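Local coordinates for HD domain protein (Enterococcus faecalis, PDB 4LRL) that probably hydrolyses deoxynucleoside triphosphates such as dGTP as an allosterically regulated, metal-binding HD-domain phosphohydrolase that binds dGTP and dTTP, at residues 154-157 against 158-161; 258-261 against 262-266; 322-325 against 326-330; 419-422 against 423-426; 459-462 against 463-466. All blocks are in the same frame, centred on the assembly; numbering follows the deposited sequence. Where two conformers were deposited one is given.

Contact 1 of 5, residues 154-157 against 158-161; sequences EAIT and VQII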
# COMPACT_ATOMS: atom_id res chain seq x y z
N GLU C 154 -2.21 -35.38 -2.43
CA GLU C 154 -3.14 -35.68 -1.35
C GLU C 154 -2.87 -37.08 -0.76
O GLU C 154 -2.76 -37.23 0.46
CB GLU C 154 -4.60 -35.52 -1.77
CG GLU C 154 -5.56 -35.83 -0.61
CD GLU C 154 -7.00 -35.48 -0.88
OE1 GLU C 154 -7.33 -34.27 -0.93
OE2 GLU C 154 -7.81 -36.43 -1.01
N ALA C 155 -2.74 -38.08 -1.63
CA ALA C 155 -2.38 -39.43 -1.17
C ALA C 155 -1.09 -39.40 -0.34
O ALA C 155 -1.02 -40.02 0.72
CB ALA C 155 -2.25 -40.40 -2.35
N ILE C 156 -0.09 -38.66 -0.81
CA ILE C 156 1.20 -38.57 -0.13
C ILE C 156 1.11 -37.82 1.20
O ILE C 156 1.74 -38.22 2.18
CB ILE C 156 2.28 -37.98 -1.05
CG1 ILE C 156 2.59 -38.99 -2.16
CG2 ILE C 156 3.55 -37.66 -0.26
CD1 ILE C 156 3.07 -38.36 -3.44
N THR C 157 0.33 -36.74 1.22
CA THR C 157 0.04 -36.02 2.45
C THR C 157 -0.50 -36.98 3.52
O THR C 157 0.00 -37.00 4.64
CB THR C 157 -0.98 -34.88 2.22
OG1 THR C 157 -0.40 -33.92 1.34
CG2 THR C 157 -1.33 -34.19 3.53
N VAL C 158 -1.51 -37.77 3.15
CA VAL C 158 -2.12 -38.73 4.06
C VAL C 158 -1.09 -39.75 4.51
O VAL C 158 -1.03 -40.09 5.70
CB VAL C 158 -3.36 -39.44 3.41
CG1 VAL C 158 -3.84 -40.62 4.27
CG2 VAL C 158 -4.48 -38.43 3.19
N GLN C 159 -0.27 -40.21 3.57
CA GLN C 159 0.85 -41.10 3.88
C GLN C 159 1.78 -40.52 4.94
O GLN C 159 2.14 -41.20 5.89
CB GLN C 159 1.67 -41.40 2.62
CG GLN C 159 1.11 -42.48 1.72
CD GLN C 159 2.04 -42.78 0.55
OE1 GLN C 159 3.27 -42.82 0.71
NE2 GLN C 159 1.46 -42.99 -0.62
N ILE C 160 2.18 -39.26 4.77
CA ILE C 160 3.12 -38.61 5.68
C ILE C 160 2.54 -38.50 7.08
O ILE C 160 3.24 -38.62 8.10
CB ILE C 160 3.53 -37.21 5.15
CG1 ILE C 160 4.35 -37.35 3.87
CG2 ILE C 160 4.29 -36.42 6.22
CD1 ILE C 160 4.35 -36.12 3.01
N ILE C 161 1.23 -38.28 7.13
CA ILE C 161 0.53 -38.13 8.38
C ILE C 161 0.36 -39.48 9.07
O ILE C 161 0.50 -39.57 10.29
CB ILE C 161 -0.85 -37.46 8.17
CG1 ILE C 161 -0.66 -35.99 7.80
CG2 ILE C 161 -1.73 -37.61 9.41
CD1 ILE C 161 -1.90 -35.31 7.26

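Contact 2 of 5, residues 258-261 against 262-266; sequences SRYQ and MYVQV. With TTP (thymidine-5'-triphosphate), chain S.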
# COMPACT_ATOMS: atom_id res chain seq x y z
N SER C 258 -11.00 -11.06 -6.45
CA SER C 258 -9.55 -11.29 -6.35
C SER C 258 -9.16 -12.66 -6.89
O SER C 258 -8.13 -12.81 -7.57
CB SER C 258 -9.07 -11.17 -4.91
OG SER C 258 -9.34 -9.87 -4.39
N ARG C 259 -10.00 -13.64 -6.57
CA ARG C 259 -9.81 -15.01 -7.00
C ARG C 259 -9.75 -15.05 -8.52
O ARG C 259 -8.79 -15.57 -9.08
CB ARG C 259 -10.96 -15.88 -6.48
CG ARG C 259 -10.68 -17.37 -6.51
CD ARG C 259 -11.84 -18.15 -5.89
NE ARG C 259 -12.06 -19.44 -6.56
CZ ARG C 259 -12.93 -20.35 -6.15
NH1 ARG C 259 -13.66 -20.14 -5.05
NH2 ARG C 259 -13.08 -21.50 -6.81
N TYR C 260 -10.74 -14.44 -9.16
CA TYR C 260 -10.86 -14.42 -10.62
C TYR C 260 -9.68 -13.70 -11.28
O TYR C 260 -9.08 -14.20 -12.23
CB TYR C 260 -12.19 -13.76 -11.03
CG TYR C 260 -12.32 -13.36 -12.50
CD1 TYR C 260 -12.75 -14.26 -13.45
CD2 TYR C 260 -12.01 -12.06 -12.91
CE1 TYR C 260 -12.87 -13.90 -14.78
CE2 TYR C 260 -12.13 -11.69 -14.24
CZ TYR C 260 -12.56 -12.61 -15.17
OH TYR C 260 -12.69 -12.25 -16.49
N GLN C 261 -9.36 -12.51 -10.77
CA GLN C 261 -8.24 -11.75 -11.36
C GLN C 261 -6.86 -12.40 -11.19
O GLN C 261 -6.05 -12.33 -12.12
CB GLN C 261 -8.25 -10.24 -11.02
CG GLN C 261 -8.23 -9.88 -9.55
CD GLN C 261 -8.75 -8.47 -9.28
OE1 GLN C 261 -9.01 -7.69 -10.20
NE2 GLN C 261 -8.90 -8.14 -7.99
N MET C 262 -6.63 -13.08 -10.06
CA MET C 262 -5.40 -13.88 -9.88
C MET C 262 -5.30 -15.02 -10.93
O MET C 262 -4.26 -15.17 -11.56
CB MET C 262 -5.28 -14.45 -8.46
CG MET C 262 -4.88 -13.44 -7.36
SD MET C 262 -3.30 -12.58 -7.59
CE MET C 262 -2.22 -14.01 -7.70
N TYR C 263 -6.38 -15.79 -11.10
CA TYR C 263 -6.46 -16.84 -12.14
C TYR C 263 -6.05 -16.31 -13.50
O TYR C 263 -5.07 -16.80 -14.07
CB TYR C 263 -7.88 -17.40 -12.26
CG TYR C 263 -8.32 -18.36 -11.17
CD1 TYR C 263 -7.82 -18.26 -9.87
CD2 TYR C 263 -9.29 -19.34 -11.43
CE1 TYR C 263 -8.23 -19.13 -8.87
CE2 TYR C 263 -9.72 -20.21 -10.43
CZ TYR C 263 -9.18 -20.09 -9.15
OH TYR C 263 -9.59 -20.93 -8.13
N VAL C 264 -6.79 -15.31 -14.00
CA VAL C 264 -6.61 -14.79 -15.36
C VAL C 264 -5.28 -14.06 -15.59
O VAL C 264 -4.72 -14.15 -16.68
CB VAL C 264 -7.80 -13.89 -15.85
CG1 VAL C 264 -9.08 -14.70 -15.95
CG2 VAL C 264 -8.00 -12.67 -14.97
N GLN C 265 -4.78 -13.37 -14.57
CA GLN C 265 -3.59 -12.53 -14.70
C GLN C 265 -2.31 -13.27 -14.34
O GLN C 265 -1.25 -12.99 -14.89
CB GLN C 265 -3.71 -11.28 -13.84
CG GLN C 265 -4.65 -10.23 -14.43
CD GLN C 265 -5.19 -9.25 -13.39
OE1 GLN C 265 -4.58 -9.03 -12.33
NE2 GLN C 265 -6.34 -8.64 -13.69
N VAL C 266 -2.42 -14.21 -13.40
CA VAL C 266 -1.22 -14.88 -12.88
C VAL C 266 -1.19 -16.37 -13.21
O VAL C 266 -0.38 -16.80 -14.04
CB VAL C 266 -1.04 -14.62 -11.37
CG1 VAL C 266 0.16 -15.41 -10.80
CG2 VAL C 266 -0.88 -13.13 -11.11
PA TTP S . 3.45 -9.32 -20.26
O1A TTP S . 4.78 -9.31 -20.96
O2A TTP S . 2.69 -10.61 -20.15
O3A TTP S . 2.44 -8.23 -20.88
PB TTP S . 2.76 -6.70 -21.35
O1B TTP S . 3.56 -6.00 -20.28
O2B TTP S . 1.44 -6.06 -21.71
O3B TTP S . 3.70 -6.79 -22.69
PG TTP S . 3.89 -8.04 -23.73
O1G TTP S . 4.32 -7.34 -25.01
O2G TTP S . 2.53 -8.72 -23.81
O3G TTP S . 4.99 -8.91 -23.17
O5' TTP S . 3.69 -8.78 -18.76
C5' TTP S . 4.94 -8.23 -18.33
C4' TTP S . 4.95 -8.16 -16.81
O4' TTP S . 3.70 -7.64 -16.35
C3' TTP S . 5.13 -9.54 -16.19
O3' TTP S . 6.09 -9.52 -15.14
C2' TTP S . 3.80 -9.88 -15.58
C1' TTP S . 3.10 -8.53 -15.40
N1 TTP S . 1.66 -8.69 -15.62
C2 TTP S . 0.73 -8.22 -14.64
O2 TTP S . 1.13 -7.67 -13.58
N3 TTP S . -0.60 -8.38 -14.85
C4 TTP S . -1.04 -8.97 -15.97
O4 TTP S . -2.28 -9.10 -16.13
C5 TTP S . -0.14 -9.44 -16.95
C5M TTP S . -0.62 -10.10 -18.22
C6 TTP S . 1.22 -9.28 -16.75

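Contact 3 of 5, residues 322-325 against 326-330; sequences DGVL and STYFT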
# COMPACT_ATOMS: atom_id res chain seq x y z
N ASP C 322 12.97 -28.61 -5.36
CA ASP C 322 13.32 -27.89 -6.60
C ASP C 322 14.82 -27.93 -6.93
O ASP C 322 15.22 -28.01 -8.09
CB ASP C 322 12.83 -26.43 -6.56
CG ASP C 322 11.32 -26.30 -6.35
OD1 ASP C 322 10.85 -25.18 -6.11
OD2 ASP C 322 10.59 -27.32 -6.43
N GLY C 323 15.65 -27.87 -5.89
CA GLY C 323 17.09 -27.87 -6.05
C GLY C 323 17.65 -29.18 -6.58
O GLY C 323 18.69 -29.19 -7.25
N VAL C 324 16.99 -30.28 -6.26
CA VAL C 324 17.38 -31.58 -6.79
C VAL C 324 17.22 -31.57 -8.30
O VAL C 324 18.16 -31.91 -9.03
CB VAL C 324 16.58 -32.75 -6.13
CG1 VAL C 324 16.78 -34.05 -6.91
CG2 VAL C 324 17.01 -32.94 -4.67
N LEU C 325 16.05 -31.15 -8.77
CA LEU C 325 15.75 -31.12 -10.21
C LEU C 325 16.68 -30.22 -11.00
O LEU C 325 17.26 -30.65 -12.00
CB LEU C 325 14.29 -30.73 -10.46
CG LEU C 325 13.22 -31.76 -10.09
CD1 LEU C 325 11.85 -31.26 -10.48
CD2 LEU C 325 13.47 -33.06 -10.78
N SER C 326 16.86 -28.98 -10.53
CA SER C 326 17.70 -28.03 -11.25
C SER C 326 19.15 -28.50 -11.30
O SER C 326 19.83 -28.30 -12.30
CB SER C 326 17.56 -26.62 -10.68
OG SER C 326 17.82 -26.60 -9.29
N THR C 327 19.61 -29.15 -10.23
CA THR C 327 20.95 -29.72 -10.20
C THR C 327 21.14 -30.77 -11.30
O THR C 327 22.13 -30.76 -12.03
CB THR C 327 21.28 -30.30 -8.81
OG1 THR C 327 21.21 -29.26 -7.83
CG2 THR C 327 22.69 -30.93 -8.79
N TYR C 328 20.16 -31.67 -11.44
CA TYR C 328 20.22 -32.67 -12.48
C TYR C 328 20.12 -32.05 -13.87
O TYR C 328 20.84 -32.47 -14.79
CB TYR C 328 19.17 -33.78 -12.27
CG TYR C 328 19.36 -34.61 -11.01
CD1 TYR C 328 18.29 -35.30 -10.44
CD2 TYR C 328 20.61 -34.71 -10.38
CE1 TYR C 328 18.45 -36.07 -9.29
CE2 TYR C 328 20.78 -35.47 -9.22
CZ TYR C 328 19.69 -36.15 -8.68
OH TYR C 328 19.84 -36.91 -7.55
N PHE C 329 19.26 -31.04 -14.03
CA PHE C 329 19.13 -30.33 -15.32
C PHE C 329 20.46 -29.71 -15.80
O PHE C 329 20.77 -29.75 -16.99
CB PHE C 329 18.05 -29.24 -15.28
CG PHE C 329 16.68 -29.74 -14.90
CD1 PHE C 329 15.74 -28.85 -14.41
CD2 PHE C 329 16.34 -31.09 -15.02
CE1 PHE C 329 14.47 -29.29 -14.05
CE2 PHE C 329 15.08 -31.53 -14.66
CZ PHE C 329 14.14 -30.63 -14.18
N THR C 330 21.23 -29.15 -14.88
CA THR C 330 22.56 -28.63 -15.18
C THR C 330 23.50 -29.71 -15.74
O THR C 330 24.16 -29.48 -16.75
CB THR C 330 23.17 -27.90 -13.96
OG1 THR C 330 22.33 -26.80 -13.61
CG2 THR C 330 24.58 -27.39 -14.27

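Contact 4 of 5, residues 419-422 against 423-426; sequences LVEL and ATVS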
# COMPACT_ATOMS: atom_id res chain seq x y z
N LEU C 419 -29.83 -19.66 5.25
CA LEU C 419 -28.68 -19.55 4.39
C LEU C 419 -29.07 -19.29 2.96
O LEU C 419 -30.00 -19.88 2.43
CB LEU C 419 -27.85 -20.83 4.48
CG LEU C 419 -27.26 -21.01 5.87
CD1 LEU C 419 -26.99 -22.46 6.10
CD2 LEU C 419 -26.00 -20.15 6.05
N VAL C 420 -28.33 -18.39 2.34
CA VAL C 420 -28.59 -17.98 0.99
C VAL C 420 -27.25 -18.00 0.25
O VAL C 420 -26.27 -17.41 0.72
CB VAL C 420 -29.32 -16.61 0.98
CG1 VAL C 420 -28.83 -15.70 -0.12
CG2 VAL C 420 -30.84 -16.83 0.89
N GLU C 421 -27.23 -18.72 -0.87
CA GLU C 421 -26.03 -18.88 -1.68
C GLU C 421 -25.60 -17.56 -2.32
O GLU C 421 -26.44 -16.78 -2.75
CB GLU C 421 -26.27 -19.97 -2.74
CG GLU C 421 -25.04 -20.41 -3.51
CD GLU C 421 -24.74 -19.54 -4.72
OE1 GLU C 421 -25.57 -19.50 -5.65
OE2 GLU C 421 -23.67 -18.91 -4.75
N LEU C 422 -24.29 -17.33 -2.37
CA LEU C 422 -23.71 -16.05 -2.77
C LEU C 422 -24.17 -15.48 -4.12
O LEU C 422 -24.62 -14.34 -4.19
CB LEU C 422 -22.18 -16.14 -2.72
CG LEU C 422 -21.41 -14.91 -3.21
CD1 LEU C 422 -21.64 -13.70 -2.30
CD2 LEU C 422 -19.93 -15.22 -3.33
N ALA C 423 -24.02 -16.27 -5.19
CA ALA C 423 -24.37 -15.84 -6.55
C ALA C 423 -25.83 -15.39 -6.64
O ALA C 423 -26.16 -14.45 -7.36
CB ALA C 423 -24.08 -16.95 -7.55
N THR C 424 -26.69 -16.09 -5.91
CA THR C 424 -28.11 -15.78 -5.78
C THR C 424 -28.39 -14.30 -5.46
O THR C 424 -29.28 -13.70 -6.05
CB THR C 424 -28.74 -16.72 -4.73
OG1 THR C 424 -29.16 -17.93 -5.38
CG2 THR C 424 -29.93 -16.09 -4.01
N VAL C 425 -27.63 -13.71 -4.54
CA VAL C 425 -27.87 -12.33 -4.16
C VAL C 425 -26.80 -11.36 -4.64
O VAL C 425 -26.81 -10.20 -4.24
CB VAL C 425 -28.09 -12.16 -2.63
CG1 VAL C 425 -29.45 -12.77 -2.21
CG2 VAL C 425 -26.95 -12.78 -1.86
N SER C 426 -25.88 -11.84 -5.48
CA SER C 426 -24.84 -10.99 -6.04
C SER C 426 -24.73 -11.14 -7.55
O SER C 426 -24.23 -12.15 -8.04
CB SER C 426 -23.48 -11.27 -5.38
OG SER C 426 -22.46 -10.56 -6.07

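Contact 5 of 5, residues 459-462 against 463-466; sequences LFDE and TYRE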
# COMPACT_ATOMS: atom_id res chain seq x y z
N LEU C 459 17.69 -20.79 -45.34
CA LEU C 459 17.54 -22.21 -45.69
C LEU C 459 16.13 -22.78 -45.44
O LEU C 459 15.66 -23.63 -46.20
CB LEU C 459 18.61 -23.07 -44.99
CG LEU C 459 19.00 -24.39 -45.67
CD1 LEU C 459 20.50 -24.62 -45.57
CD2 LEU C 459 18.22 -25.57 -45.10
N PHE C 460 15.47 -22.32 -44.39
CA PHE C 460 14.09 -22.74 -44.12
C PHE C 460 13.11 -21.56 -44.16
O PHE C 460 12.00 -21.66 -43.63
CB PHE C 460 14.01 -23.47 -42.78
CG PHE C 460 14.72 -24.81 -42.75
CD1 PHE C 460 14.38 -25.82 -43.65
CD2 PHE C 460 15.71 -25.06 -41.80
CE1 PHE C 460 15.03 -27.06 -43.62
CE2 PHE C 460 16.37 -26.30 -41.76
CZ PHE C 460 16.02 -27.30 -42.67
N ASP C 461 13.52 -20.47 -44.80
CA ASP C 461 12.78 -19.20 -44.78
C ASP C 461 11.31 -19.28 -45.18
O ASP C 461 10.48 -18.63 -44.54
CB ASP C 461 13.50 -18.12 -45.62
CG ASP C 461 14.21 -17.08 -44.75
OD1 ASP C 461 14.05 -17.11 -43.51
OD2 ASP C 461 14.93 -16.23 -45.33
N GLU C 462 11.00 -20.06 -46.22
CA GLU C 462 9.62 -20.14 -46.71
C GLU C 462 8.71 -20.91 -45.74
O GLU C 462 7.53 -20.60 -45.63
CB GLU C 462 9.56 -20.72 -48.13
CG GLU C 462 9.67 -22.24 -48.24
CD GLU C 462 9.46 -22.76 -49.66
OE1 GLU C 462 8.59 -23.65 -49.84
OE2 GLU C 462 10.15 -22.29 -50.59
N THR C 463 9.29 -21.89 -45.04
CA THR C 463 8.62 -22.64 -44.00
C THR C 463 8.27 -21.73 -42.82
O THR C 463 7.16 -21.78 -42.29
CB THR C 463 9.48 -23.82 -43.52
OG1 THR C 463 9.89 -24.59 -44.65
CG2 THR C 463 8.70 -24.72 -42.57
N TYR C 464 9.23 -20.89 -42.42
CA TYR C 464 8.99 -19.88 -41.37
C TYR C 464 7.87 -18.91 -41.75
O TYR C 464 7.03 -18.57 -40.92
CB TYR C 464 10.28 -19.12 -41.02
CG TYR C 464 11.34 -19.96 -40.33
CD1 TYR C 464 11.09 -20.59 -39.11
CD2 TYR C 464 12.61 -20.11 -40.90
CE1 TYR C 464 12.06 -21.35 -38.48
CE2 TYR C 464 13.60 -20.87 -40.27
CZ TYR C 464 13.31 -21.49 -39.07
OH TYR C 464 14.27 -22.24 -38.44
N ARG C 465 7.88 -18.47 -43.02
CA ARG C 465 6.83 -17.59 -43.51
C ARG C 465 5.49 -18.33 -43.60
O ARG C 465 4.45 -17.78 -43.22
CB ARG C 465 7.22 -16.95 -44.85
CG ARG C 465 8.31 -15.88 -44.72
CD ARG C 465 8.54 -15.13 -46.02
NE ARG C 465 8.95 -16.01 -47.11
CZ ARG C 465 10.22 -16.28 -47.42
NH1 ARG C 465 11.21 -15.73 -46.72
NH2 ARG C 465 10.50 -17.10 -48.42
N GLU C 466 5.51 -19.57 -44.06
CA GLU C 466 4.30 -20.39 -44.14
C GLU C 466 3.70 -20.56 -42.75
O GLU C 466 2.52 -20.26 -42.53
CB GLU C 466 4.59 -21.74 -44.80
CG GLU C 466 3.42 -22.73 -44.79
CD GLU C 466 2.28 -22.35 -45.74
OE1 GLU C 466 2.28 -21.23 -46.29
OE2 GLU C 466 1.37 -23.19 -45.92

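Contact 1 of 5, residues 154-157 against 158-161
Ile-156 and Ile-160, one helical turn apart on helix 153-162, meet at an oblique angle, the branch methyl CG2 of the first lying 3.7 Å from the terminal CD1 of the second. In Ile-156 that methyl stands trans to the backbone N (chi1 -68° for CG1), which turns it along the helix toward the following turn. In Ile-160, CG1 lies beside the backbone N, and the extended chain brings CD1 to that methyl; its CG1 also rests 3.2 Å from Ile-156 O. Thr-157 and Ile-161 repeat the spacing in another manner: they run side by side and point the same way, with Thr-157 CG2 3.9 Å from Ile-161 CD1. The two pairs leave the helix in different directions. Ile-160 packs on Leu-314 and Leu-318 of helix 314-318, whereas Ile-161 faces Val-183, Ala-184 and Ile-187 of helix 179-187. Between them the backbone keeps regular alpha-helical bonding, from Val-158 N to Glu-154 O at 3.0 Å through to Ile-161 N and Thr-157 O at 3.1 Å. Thr-157 divides its side chain by chemistry: the methyl goes to Ile-161, and OG1 turns back to the carbonyl O of His-153, with a weak bond from Gly-137 N as well. Its side chain is about 6 Å from those of His-134 and Asp-135, two ligands of the nickel ion, but does not touch them. The chemistry is thus that of an HD-domain helix packing on helices 314-318 and 179-187 through branched aliphatic groups, while the buried threonine hydroxyl has its main partner in its own helix, His-153 O, close to the metal-binding His-Asp pair.

Contact 2 of 5, residues 258-261 against 262-266
Arg-259 and Tyr-263, one turn apart on helix 249-267, are joined by a side-chain bond running beside the backbone one: NE donates to OH at 3.3 Å, a long and bent bond, with the hydroxyl 27° out of the guanidinium plane. The side chains run alongside, guanidinium and ring planes 49° apart, with Arg-259 CG 3.8 Å from Tyr-263 CE1. CG trans to N (chi1 -163°) starts the arginine along the tyrosine, before a bend at chi3. Both polar ends continue to the carbonyl O of Asp-397, which receives Arg-259 NH2 and Tyr-263 OH, while Gln-203 takes NH2 too. The next pair is apolar: in the conformer described, Val-264 CG1 sits over one face of the Tyr-260 ring, offset toward its rim and 4.0 Å from CE1. Both pack on His-250 of the second subunit, whose Glu-253 is hydrogen-bonded to Tyr-260 OH. Near its end the helix contains a wider, pi-type turn at 263-266. Here Gln-265 belongs to the thymidine triphosphate pocket, its NE2 bonded to Asp-254 of the second subunit. Gln-265 meets the nucleotide through its aliphatic stem, CG lying 3.1 Å from O4 of the thymine.

Contact 3 of 5, residues 322-325 against 326-330
The Phe-329 ring lies with one face over the carbonyl oxygen of Leu-325, and Tyr-328 places a ring face over Val-324 O in the same way; both are i to i+4 contacts along alpha-helix 322-332 of the HD-associated region. The oxygen stands 3.0 Å above the phenylalanine plane and 3.5 Å above the tyrosine plane, displaced toward the rim in both. Each aromatic CG is trans to its own carbonyl carbon (chi1 -58° for Phe-329), a setting that folds the ring back over the preceding turn. Aliphatic atoms add further contacts with the rings: Val-324 CG1 is 3.5 Å from Tyr-328 CE1, the two side chains running alongside, and Leu-325 CB meets Phe-329 CZ at 3.7 Å. Beyond the helix, Phe-329 is packed against Leu-279, Leu-282 and Leu-283 of helix 270-291, and Tyr-328 OH is bonded to Leu-303 N. Asp-322 forms a salt bridge with Lys-71. Thr-327 of the third subunit packs on Val-324, and its OG1 makes weak hydrogen bonds to Gly-323 O and Thr-327 OG1. The same carbonyl oxygens that lie under the rings also take the helical amide protons, Phe-329 N reaching Leu-325 O at 2.9 Å. Within its own chain Gly-323 O accepts twice: from Thr-327 N, which comes in 40° above the carbonyl plane, and from the hydroxyl of the same residue, Thr-327 OG1, at 2.6 Å.

Contact 4 of 5, residues 419-422 against 423-426
Polar contacts at this turn begin with Glu-421 and Ala-423. The glutamate occupies the N-cap position, just ahead of the short, weakly bonded helix at about 422-425, and its OE2 accepts from Ala-423 N at 2.7 Å. A bend at chi2 (-86°) folds the chain back on its own backbone, and the amide meets OE2 from above the carboxylate plane, 49° out of it. The Ala-423 methyl lies against the same carboxylate, 3.4 Å from Glu-421 OE2. Tyr-399 OH also bonds to this oxygen, so OE2 has two partners, Ala-423 N and Tyr-399 OH. Along the backbone, Val-425 N donates to Leu-422 O at 3.1 Å in a bent bond, the donor well above the carbonyl plane; this three-residue spacing, repeated weakly by Ser-426 N to Ala-423 O, marks a short, 3-10-like turn. Ser-426 is itself an N-cap: its OG bonds to Val-429 N of the following helix and to Glu-253 on helix 249-267.

Apolar contacts gather round Val-420. Its CG1 meets Val-425 CG1 at 3.7 Å, the two side chains crossing at about a right angle, and is 4.1 Å from Thr-424 CG2. Leu-422 turns from these residues to Val-252 and Ile-256 of helix 249-267 and to Leu-412 of the adjoining strand.

Strand 419-421 is one of the two outermost strands, within this chain, of a four-stranded mixed sheet, pairing antiparallel with 411-413. Taken together, the contacts define a strand-to-helix turn with two successive N-caps, through which the edge of the sheet passes into helix 427-434.

Contact 5 of 5, residues 459-462 against 463-466
Phe-460 is the N-cap of helix 461-468, close to the end of the chain. Its carbonyl oxygen starts the helical bonding, accepting from Tyr-464 N at 3.1 Å and, weakly, from Thr-463 N. The Phe-460 side chain adds an apolar touch: CB lies 3.6 Å from Tyr-464 CE2, and the tyrosine ring also turns its edge to the CA of Asp-461. On the next turn Arg-465, in one of its two conformers, folds back over the backbone of its own helix, with a bend at chi3 (-60°). One face of the guanidinium thus lies over the Asp-461 carbonyl oxygen, which stands 3.6 Å from its plane, near the centre, while the same oxygen accepts from Arg-465 N at 3.0 Å. In that conformer Asp-461 OD2 lies 4.0 Å from Arg-465 NH1, beyond a salt bridge, and the carboxylate and guanidinium planes are 59° apart; any attraction between these charges is probably modest. Glu-462 O continues the series, accepting from Glu-466 N at 2.8 Å, and the carboxylate of Glu-466 reaches out to Tyr-370 OH. Thr-463 and Glu-466 both pack on Leu-374 of helix 361-377, and Phe-460, Thr-463 and Tyr-464 share Val-378 just after it. This is the first turn of a short surface helix laid against helix 361-377, with Phe-460 at the N-cap position and its carbonyl accepting the first helical bond.

In the fold
The five contacts follow one another along the chain without touching. Contact 1 lies in the HD domain, near the metal site; contacts 2 to 5 belong to the HD-associated region. Contacts 2 and 4 are nearest in space, centres about 21 Å apart, and helix 249-267 links them, since it holds contact 2 and its earlier turns pack on Leu-422 of contact 4. Contacts 1 and 3 stand about 24 Å apart between centres, on helices 153-162 and 322-332. Contact 5 is far out, about 56 Å from contact 4 by centres. Contacts 2 and 3 meet different neighbouring subunits, so the associated region contributes both to assembly and to the dTTP pocket.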